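Local coordinates for protein ChloroPhenol Reduction gene K (Desulfitobacterium dehalogenans, PDB 2H6C) that probably acts as a DNA-binding transcriptional regulator that switches on genes of halorespiration in response to chlorinated phenols, at residues 52-57 and 104-109. Sequence-based numbering, arbitrary orientation.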
ATOM      1  N   SER A  52     -13.942  13.007 -14.773  1.00 78.36           N
ATOM      2  CA  SER A  52     -15.113  12.243 -15.203  1.00 77.80           C
ATOM      3  C   SER A  52     -14.989  10.774 -14.813  1.00 77.31           C
ATOM      4  O   SER A  52     -13.938  10.165 -14.907  1.00 76.68           O
ATOM      5  CB  SER A  52     -15.342  12.370 -16.723  1.00 77.59           C
ATOM      6  OG  SER A  52     -15.499  13.722 -17.149  1.00 77.96           O
ATOM      7  N   MET A  53     -16.074  10.211 -14.336  1.00 76.86           N
ATOM      8  CA  MET A  53     -16.123   8.802 -14.227  1.00 77.47           C
ATOM      9  C   MET A  53     -16.006   8.176 -15.658  1.00 77.42           C
ATOM     10  O   MET A  53     -16.543   8.698 -16.653  1.00 77.62           O
ATOM     11  CB  MET A  53     -17.412   8.412 -13.498  1.00 77.98           C
ATOM     12  CG  MET A  53     -17.495   8.951 -12.084  1.00 79.97           C
ATOM     13  SD  MET A  53     -15.904   8.878 -11.148  1.00 86.85           S
ATOM     14  CE  MET A  53     -15.290   7.154 -11.271  1.00 83.83           C
ATOM     15  N   ILE A  54     -15.267   7.087 -15.794  1.00 76.78           N
ATOM     16  CA  ILE A  54     -15.109   6.522 -17.125  1.00 76.19           C
ATOM     17  C   ILE A  54     -15.664   5.133 -17.104  1.00 76.37           C
ATOM     18  O   ILE A  54     -15.081   4.214 -16.503  1.00 75.86           O
ATOM     19  CB  ILE A  54     -13.665   6.463 -17.587  1.00 75.83           C
ATOM     20  CG1 ILE A  54     -13.057   7.862 -17.583  1.00 75.53           C
ATOM     21  CG2 ILE A  54     -13.622   5.860 -18.968  1.00 74.82           C
ATOM     22  CD1 ILE A  54     -11.548   7.897 -17.454  1.00 75.69           C
ATOM     23  N   PHE A  55     -16.807   4.997 -17.756  1.00 76.49           N
ATOM     24  CA  PHE A  55     -17.494   3.749 -17.773  1.00 76.74           C
ATOM     25  C   PHE A  55     -16.989   2.973 -18.966  1.00 77.25           C
ATOM     26  O   PHE A  55     -17.004   3.449 -20.117  1.00 77.57           O
ATOM     27  CB  PHE A  55     -18.999   3.921 -17.857  1.00 76.76           C
ATOM     28  CG  PHE A  55     -19.729   2.621 -17.859  1.00 76.19           C
ATOM     29  CD1 PHE A  55     -19.720   1.833 -16.729  1.00 75.62           C
ATOM     30  CD2 PHE A  55     -20.372   2.172 -18.976  1.00 75.81           C
ATOM     31  CE1 PHE A  55     -20.337   0.639 -16.694  1.00 75.18           C
ATOM     32  CE2 PHE A  55     -21.005   0.956 -18.941  1.00 77.94           C
ATOM     33  CZ  PHE A  55     -20.978   0.189 -17.779  1.00 76.27           C
ATOM     34  N   LEU A  56     -16.558   1.756 -18.674  1.00 77.15           N
ATOM     35  CA  LEU A  56     -15.853   0.969 -19.640  1.00 76.89           C
ATOM     36  C   LEU A  56     -16.851  -0.006 -20.285  1.00 76.83           C
ATOM     37  O   LEU A  56     -17.065  -1.123 -19.816  1.00 76.52           O
ATOM     38  CB  LEU A  56     -14.686   0.299 -18.936  1.00 76.27           C
ATOM     39  CG  LEU A  56     -13.411   0.199 -19.732  1.00 76.04           C
ATOM     40  CD1 LEU A  56     -12.268   0.179 -18.818  1.00 76.19           C
ATOM     41  CD2 LEU A  56     -13.424  -1.065 -20.571  1.00 78.58           C
ATOM     42  N   MET A  57     -17.463   0.433 -21.375  1.00 76.80           N
ATOM     43  CA  MET A  57     -18.489  -0.386 -22.021  1.00 77.47           C
ATOM     44  C   MET A  57     -17.916  -1.650 -22.647  1.00 78.16           C
ATOM     45  O   MET A  57     -18.532  -2.696 -22.525  1.00 78.31           O
ATOM     46  CB  MET A  57     -19.247   0.361 -23.119  1.00 77.47           C
ATOM     47  CG  MET A  57     -19.298   1.850 -22.966  1.00 77.68           C
ATOM     48  SD  MET A  57     -20.665   2.510 -23.869  1.00 76.01           S
ATOM     49  CE  MET A  57     -19.900   3.680 -24.917  1.00 77.66           C
ATOM     50  N   THR A 104     -15.454   3.668 -24.334  1.00 75.71           N
ATOM     51  CA  THR A 104     -15.821   4.105 -23.003  1.00 75.26           C
ATOM     52  C   THR A 104     -16.913   5.092 -23.105  1.00 75.28           C
ATOM     53  O   THR A 104     -17.055   5.701 -24.156  1.00 75.30           O
ATOM     54  CB  THR A 104     -14.704   4.793 -22.272  1.00 75.07           C
ATOM     55  OG1 THR A 104     -14.322   5.979 -22.976  1.00 73.23           O
ATOM     56  CG2 THR A 104     -13.571   3.882 -22.140  1.00 75.46           C
ATOM     57  N   CYS A 105     -17.666   5.246 -22.010  1.00 74.85           N
ATOM     58  CA  CYS A 105     -18.584   6.358 -21.851  1.00 74.93           C
ATOM     59  C   CYS A 105     -18.188   7.197 -20.676  1.00 74.52           C
ATOM     60  O   CYS A 105     -18.094   6.693 -19.589  1.00 74.21           O
ATOM     61  CB  CYS A 105     -19.997   5.885 -21.607  1.00 75.24           C
ATOM     62  SG  CYS A 105     -21.124   7.273 -21.424  1.00 74.60           S
ATOM     63  N   TRP A 106     -18.023   8.487 -20.904  1.00 74.31           N
ATOM     64  CA  TRP A 106     -17.485   9.382 -19.910  1.00 74.14           C
ATOM     65  C   TRP A 106     -18.651  10.049 -19.275  1.00 73.83           C
ATOM     66  O   TRP A 106     -19.543  10.511 -19.974  1.00 73.97           O
ATOM     67  CB  TRP A 106     -16.544  10.417 -20.552  1.00 74.16           C
ATOM     68  CG  TRP A 106     -15.262   9.800 -20.952  1.00 74.27           C
ATOM     69  CD1 TRP A 106     -15.104   8.680 -21.741  1.00 75.28           C
ATOM     70  CD2 TRP A 106     -13.943  10.192 -20.555  1.00 73.38           C
ATOM     71  NE1 TRP A 106     -13.761   8.377 -21.867  1.00 75.47           N
ATOM     72  CE2 TRP A 106     -13.034   9.292 -21.153  1.00 74.60           C
ATOM     73  CE3 TRP A 106     -13.439  11.207 -19.755  1.00 74.20           C
ATOM     74  CZ2 TRP A 106     -11.653   9.393 -20.974  1.00 74.83           C
ATOM     75  CZ3 TRP A 106     -12.052  11.296 -19.572  1.00 74.06           C
ATOM     76  CH2 TRP A 106     -11.188  10.399 -20.169  1.00 74.03           C
ATOM     77  N   PHE A 107     -18.623  10.113 -17.949  1.00 73.41           N
ATOM     78  CA  PHE A 107     -19.724  10.660 -17.167  1.00 73.24           C
ATOM     79  C   PHE A 107     -19.263  11.832 -16.332  1.00 73.01           C
ATOM     80  O   PHE A 107     -18.441  11.685 -15.466  1.00 72.54           O
ATOM     81  CB  PHE A 107     -20.305   9.586 -16.233  1.00 72.87           C
ATOM     82  CG  PHE A 107     -21.208   8.602 -16.917  1.00 71.89           C
ATOM     83  CD1 PHE A 107     -20.899   7.264 -16.944  1.00 71.40           C
ATOM     84  CD2 PHE A 107     -22.375   9.013 -17.528  1.00 71.41           C
ATOM     85  CE1 PHE A 107     -21.732   6.354 -17.579  1.00 71.44           C
ATOM     86  CE2 PHE A 107     -23.227   8.083 -18.163  1.00 71.58           C
ATOM     87  CZ  PHE A 107     -22.897   6.771 -18.189  1.00 71.03           C
ATOM     88  N   SER A 108     -19.798  13.007 -16.602  1.00 73.60           N
ATOM     89  CA  SER A 108     -19.467  14.173 -15.803  1.00 74.01           C
ATOM     90  C   SER A 108     -20.233  14.149 -14.499  1.00 75.01           C
ATOM     91  O   SER A 108     -21.256  13.439 -14.374  1.00 75.69           O
ATOM     92  CB  SER A 108     -19.913  15.401 -16.526  1.00 73.73           C
ATOM     93  OG  SER A 108     -21.277  15.252 -16.822  1.00 72.38           O
ATOM     94  N   GLU A 109     -19.783  14.958 -13.545  1.00 74.85           N
ATOM     95  CA  GLU A 109     -20.610  15.213 -12.394  1.00 75.29           C
ATOM     96  C   GLU A 109     -21.982  15.636 -12.907  1.00 75.18           C
ATOM     97  O   GLU A 109     -22.973  14.968 -12.646  1.00 75.23           O
ATOM     98  CB  GLU A 109     -19.991  16.275 -11.486  1.00 75.14           C
ATOM     99  CG  GLU A 109     -20.581  16.330 -10.098  1.00 75.46           C
ATOM    100  CD  GLU A 109     -19.975  17.460  -9.286  1.00 76.95           C
ATOM    101  OE1 GLU A 109     -18.725  17.477  -9.162  1.00 80.42           O
ATOM    102  OE2 GLU A 109     -20.733  18.336  -8.786  1.00 77.85           O
TER
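Ile54 lies side by side with Trp106 and covers one face of its indole, CG1 of Ile54 standing 3.7 Å from the centroid of the six-membered ring and only 6° off the ring normal, a clear CH-pi contact. Ile54 CD1 carries the overlap outward to Trp106 CH2, while Ile54 CG2, anti to the backbone N, lies beside the NE1 end of the indole and meets Thr104 CB at 3.6 Å. Thr104 OG1 sits at the edge of the indole, in its plane, and accepts a weak hydrogen bond from Trp106 NE1; the same oxygen is also hydrogen-bonded to the backbone O of Arg35, whose side chain makes a cation-pi contact with the ring. An alanine in place of Trp106 would probably leave the flank of Ile54 without its flat cover and Thr104 OG1 without its indole donor.

On the other face of the sheet, Phe55 CB approaches the edge of the Phe107 ring, 3.7 Å from Phe107 CE1, and Cys105 SG lies over one face of that ring, offset toward the rim. Leu112 and Ile115 of helix 109-118 pack on Phe107, and Ser108 N-caps this helix through OG to Cys111 N. Separately, Met57, its chain bent at chi3 (-124°), reaches back with CE to 4.0 Å from Cys105 CB.

Between the two faces runs the antiparallel backbone pairing. Phe55 and Cys105 exchange two hydrogen bonds, Cys105 N to Phe55 O being 2.7 Å long; Phe107 N to Met53 O is similarly firm, whereas its return bond from Met53 N is weak. These are neighbouring inner strands of a jelly roll of the cyclic nucleotide-binding family, probably the effector-sensing domain. The pair illustrates a general principle: backbone bonds set the register while each face packs separately, the Trp106-Thr104 bond adding polarity to a largely apolar surface.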